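Local structure of epoxyqueuosine reductase (Streptococcus thermophilus, 5D6S) at residues L180-E185 and I268-N273. The protein is an epoxyqueuosine reductase of the QueG family, an iron-sulfur protein that binds cobalamin and two iron/sulfur clusters. Numbering follows the deposited sequence.
Sequences LVISKE and ISCPYN. With SF4 (iron/sulfur cluster), chain F.
One iron/sulfur cluster site is built partly at this contact, where the cysteine ligand C270 and its neighbour Y272 pack against I182. C270 SG binds the cluster iron FE3 at 2.2 Å; with SG anti to the backbone N (chi1 -171°), the thiolate reaches from the loop that follows helix 265-268. I182 meets this ligand with one branch and the tyrosine with the other. Its CD1 lies 3.8 Å from C270 SG, an apolar neighbour for the sulfur. CG2, which stands anti to I182's own backbone N, lies against the root of the tyrosine side chain, 3.5 Å from Y272 CB and 3.6 Å from Y272 CG, approaching the ring obliquely. The two side chains cross at about a right angle.

The loop belongs to the 4Fe-4S double cluster binding domain, and C270 with C211, C214 and C217 lines this cluster's pocket. P271 CD rests 3.7 Å from cluster sulfide S4, and sulfide S1 lies at the edge of the Y272 ring, in its plane, 3.8 Å from Y272 CD1. A backbone bond from N273 N to C270 O, 2.9 Å, closes the turn. Y272 OH is hydrogen-bonded to G210 O, which fixes the far end of the ring. I182 sits on the short strand 181-182, paired antiparallel with 174-175, while the preceding V181 N donates to cobalamin O34.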
ATOM      1  N   LEU A 180       3.520  -1.539  11.669  1.00 58.42           N
ATOM      2  CA  LEU A 180       2.307  -0.736  11.594  1.00 68.76           C
ATOM      3  C   LEU A 180       1.788  -0.235  12.947  1.00 71.03           C
ATOM      4  O   LEU A 180       2.111  -0.774  13.998  1.00 70.95           O
ATOM      5  CB  LEU A 180       1.208  -1.551  10.922  1.00 72.47           C
ATOM      6  CG  LEU A 180       1.444  -1.864   9.444  1.00 70.90           C
ATOM      7  CD1 LEU A 180       0.504  -2.978   8.996  1.00 70.79           C
ATOM      8  CD2 LEU A 180       1.232  -0.613   8.614  1.00 71.07           C
ATOM      9  N   VAL A 181       0.954   0.793  12.888  1.00 74.21           N
ATOM     10  CA  VAL A 181       0.292   1.328  14.071  1.00 68.83           C
ATOM     11  C   VAL A 181      -0.989   0.566  14.313  1.00 68.93           C
ATOM     12  O   VAL A 181      -1.844   0.498  13.444  1.00 70.81           O
ATOM     13  CB  VAL A 181      -0.020   2.823  13.928  1.00 62.33           C
ATOM     14  CG1 VAL A 181      -1.088   3.248  14.913  1.00 65.11           C
ATOM     15  CG2 VAL A 181       1.246   3.642  14.146  1.00 61.42           C
ATOM     16  N   ILE A 182      -1.099   0.002  15.513  1.00 76.49           N
ATOM     17  CA  ILE A 182      -2.204  -0.872  15.917  1.00 70.80           C
ATOM     18  C   ILE A 182      -2.990  -0.232  17.054  1.00 69.22           C
ATOM     19  O   ILE A 182      -2.435   0.068  18.118  1.00 74.84           O
ATOM     20  CB  ILE A 182      -1.677  -2.211  16.483  1.00 75.00           C
ATOM     21  CG1 ILE A 182      -0.529  -2.805  15.635  1.00 79.07           C
ATOM     22  CG2 ILE A 182      -2.840  -3.169  16.707  1.00 82.32           C
ATOM     23  CD1 ILE A 182      -0.879  -3.984  14.750  1.00 83.70           C
ATOM     24  N   SER A 183      -4.282  -0.030  16.847  1.00 71.34           N
ATOM     25  CA  SER A 183      -5.187   0.386  17.931  1.00 73.19           C
ATOM     26  C   SER A 183      -6.038  -0.791  18.395  1.00 78.43           C
ATOM     27  O   SER A 183      -6.340  -1.694  17.605  1.00 80.53           O
ATOM     28  CB  SER A 183      -6.102   1.526  17.480  1.00 71.30           C
ATOM     29  OG  SER A 183      -7.235   1.035  16.776  1.00 66.81           O
ATOM     30  N   LYS A 184      -6.390  -0.792  19.683  1.00 96.33           N
ATOM     31  CA  LYS A 184      -7.338  -1.775  20.262  1.00 96.55           C
ATOM     32  C   LYS A 184      -8.687  -1.712  19.571  1.00 83.18           C
ATOM     33  O   LYS A 184      -9.284  -2.725  19.227  1.00 79.50           O
ATOM     34  CB  LYS A 184      -7.566  -1.498  21.755  1.00107.05           C
ATOM     35  CG  LYS A 184      -6.886  -2.492  22.681  1.00125.01           C
ATOM     36  CD  LYS A 184      -7.380  -2.360  24.116  1.00131.36           C
ATOM     37  CE  LYS A 184      -6.903  -3.530  24.976  1.00133.74           C
ATOM     38  NZ  LYS A 184      -7.564  -3.540  26.313  1.00139.48           N
ATOM     39  N   GLU A 185      -9.130  -0.488  19.358  1.00 75.90           N
ATOM     40  CA  GLU A 185     -10.478  -0.187  18.892  1.00 83.55           C
ATOM     41  C   GLU A 185     -10.713  -0.627  17.435  1.00 87.92           C
ATOM     42  O   GLU A 185     -11.737  -1.245  17.131  1.00 92.04           O
ATOM     43  CB  GLU A 185     -10.740   1.334  19.022  1.00 86.11           C
ATOM     44  CG  GLU A 185     -10.710   1.911  20.438  1.00 84.30           C
ATOM     45  CD  GLU A 185      -9.304   2.139  21.001  1.00 86.62           C
ATOM     46  OE1 GLU A 185      -8.342   1.423  20.631  1.00 85.35           O
ATOM     47  OE2 GLU A 185      -9.159   3.032  21.853  1.00 89.35           O
ATOM     48  N   ILE A 268      -3.616  -9.464   8.453  1.00 70.08           N
ATOM     49  CA  ILE A 268      -4.554 -10.566   8.563  1.00 68.85           C
ATOM     50  C   ILE A 268      -4.097 -11.558   9.656  1.00 74.17           C
ATOM     51  O   ILE A 268      -4.921 -12.104  10.392  1.00 61.06           O
ATOM     52  CB  ILE A 268      -4.699 -11.285   7.198  1.00 73.99           C
ATOM     53  CG1 ILE A 268      -5.528 -10.425   6.245  1.00 68.82           C
ATOM     54  CG2 ILE A 268      -5.339 -12.666   7.363  1.00 80.10           C
ATOM     55  CD1 ILE A 268      -5.493 -10.873   4.797  1.00 72.15           C
ATOM     56  N   SER A 269      -2.783 -11.780   9.755  1.00 73.91           N
ATOM     57  CA  SER A 269      -2.231 -12.688  10.751  1.00 74.48           C
ATOM     58  C   SER A 269      -2.147 -12.065  12.165  1.00 86.98           C
ATOM     59  O   SER A 269      -1.686 -12.738  13.089  1.00101.93           O
ATOM     60  CB  SER A 269      -0.836 -13.167  10.324  1.00 77.90           C
ATOM     61  OG  SER A 269       0.186 -12.203  10.609  1.00 71.41           O
ATOM     62  N   CYS A 270      -2.563 -10.804  12.338  1.00 81.11           N
ATOM     63  CA  CYS A 270      -2.410 -10.107  13.612  1.00 75.78           C
ATOM     64  C   CYS A 270      -3.618 -10.300  14.522  1.00 87.56           C
ATOM     65  O   CYS A 270      -4.751 -10.024  14.117  1.00 85.09           O
ATOM     66  CB  CYS A 270      -2.165  -8.610  13.421  1.00 75.39           C
ATOM     67  SG  CYS A 270      -1.703  -7.723  14.949  1.00 65.44           S
ATOM     68  N   PRO A 271      -3.371 -10.753  15.774  1.00 88.08           N
ATOM     69  CA  PRO A 271      -4.413 -10.976  16.774  1.00 80.18           C
ATOM     70  C   PRO A 271      -5.321  -9.777  16.934  1.00 85.67           C
ATOM     71  O   PRO A 271      -6.533  -9.937  17.011  1.00 93.52           O
ATOM     72  CB  PRO A 271      -3.625 -11.181  18.060  1.00 82.78           C
ATOM     73  CG  PRO A 271      -2.313 -11.728  17.618  1.00 88.99           C
ATOM     74  CD  PRO A 271      -2.029 -11.070  16.306  1.00 92.23           C
ATOM     75  N   TYR A 272      -4.746  -8.575  16.951  1.00 80.14           N
ATOM     76  CA  TYR A 272      -5.543  -7.362  17.138  1.00 69.50           C
ATOM     77  C   TYR A 272      -6.542  -7.105  16.034  1.00 73.19           C
ATOM     78  O   TYR A 272      -7.408  -6.236  16.183  1.00 70.74           O
ATOM     79  CB  TYR A 272      -4.658  -6.134  17.276  1.00 67.37           C
ATOM     80  CG  TYR A 272      -3.913  -6.038  18.571  1.00 63.86           C
ATOM     81  CD1 TYR A 272      -2.684  -6.679  18.743  1.00 67.33           C
ATOM     82  CD2 TYR A 272      -4.436  -5.305  19.642  1.00 69.95           C
ATOM     83  CE1 TYR A 272      -1.987  -6.571  19.947  1.00 71.96           C
ATOM     84  CE2 TYR A 272      -3.759  -5.199  20.852  1.00 67.85           C
ATOM     85  CZ  TYR A 272      -2.536  -5.821  20.997  1.00 70.16           C
ATOM     86  OH  TYR A 272      -1.875  -5.694  22.190  1.00 77.68           O
ATOM     87  N   ASN A 273      -6.421  -7.821  14.916  1.00 80.37           N
ATOM     88  CA  ASN A 273      -7.387  -7.682  13.811  1.00 83.15           C
ATOM     89  C   ASN A 273      -8.424  -8.801  13.814  1.00 87.79           C
ATOM     90  O   ASN A 273      -9.405  -8.746  13.073  1.00 83.86           O
ATOM     91  CB  ASN A 273      -6.667  -7.593  12.458  1.00 82.51           C
ATOM     92  CG  ASN A 273      -5.934  -6.255  12.263  1.00 73.78           C
ATOM     93  OD1 ASN A 273      -6.510  -5.195  12.472  1.00 70.79           O
ATOM     94  ND2 ASN A 273      -4.656  -6.314  11.864  1.00 67.32           N
TER
HETATM   95 FE1  SF4 F 401       2.815  -8.897  14.701  1.00 73.56          FE
HETATM   96 FE2  SF4 F 401       1.507 -10.012  16.642  1.00 73.33          FE
HETATM   97 FE3  SF4 F 401       0.418  -8.149  15.322  1.00 69.18          FE
HETATM   98 FE4  SF4 F 401       2.426  -7.726  16.929  1.00 69.90          FE
HETATM   99  S1  SF4 F 401       0.472  -8.290  17.418  1.00 78.02           S
HETATM  100  S2  SF4 F 401       2.095  -6.941  14.996  1.00 74.24           S
HETATM  101  S3  SF4 F 401       3.565  -9.510  16.570  1.00 65.74           S
HETATM  102  S4  SF4 F 401       1.039 -10.008  14.600  1.00 76.84           S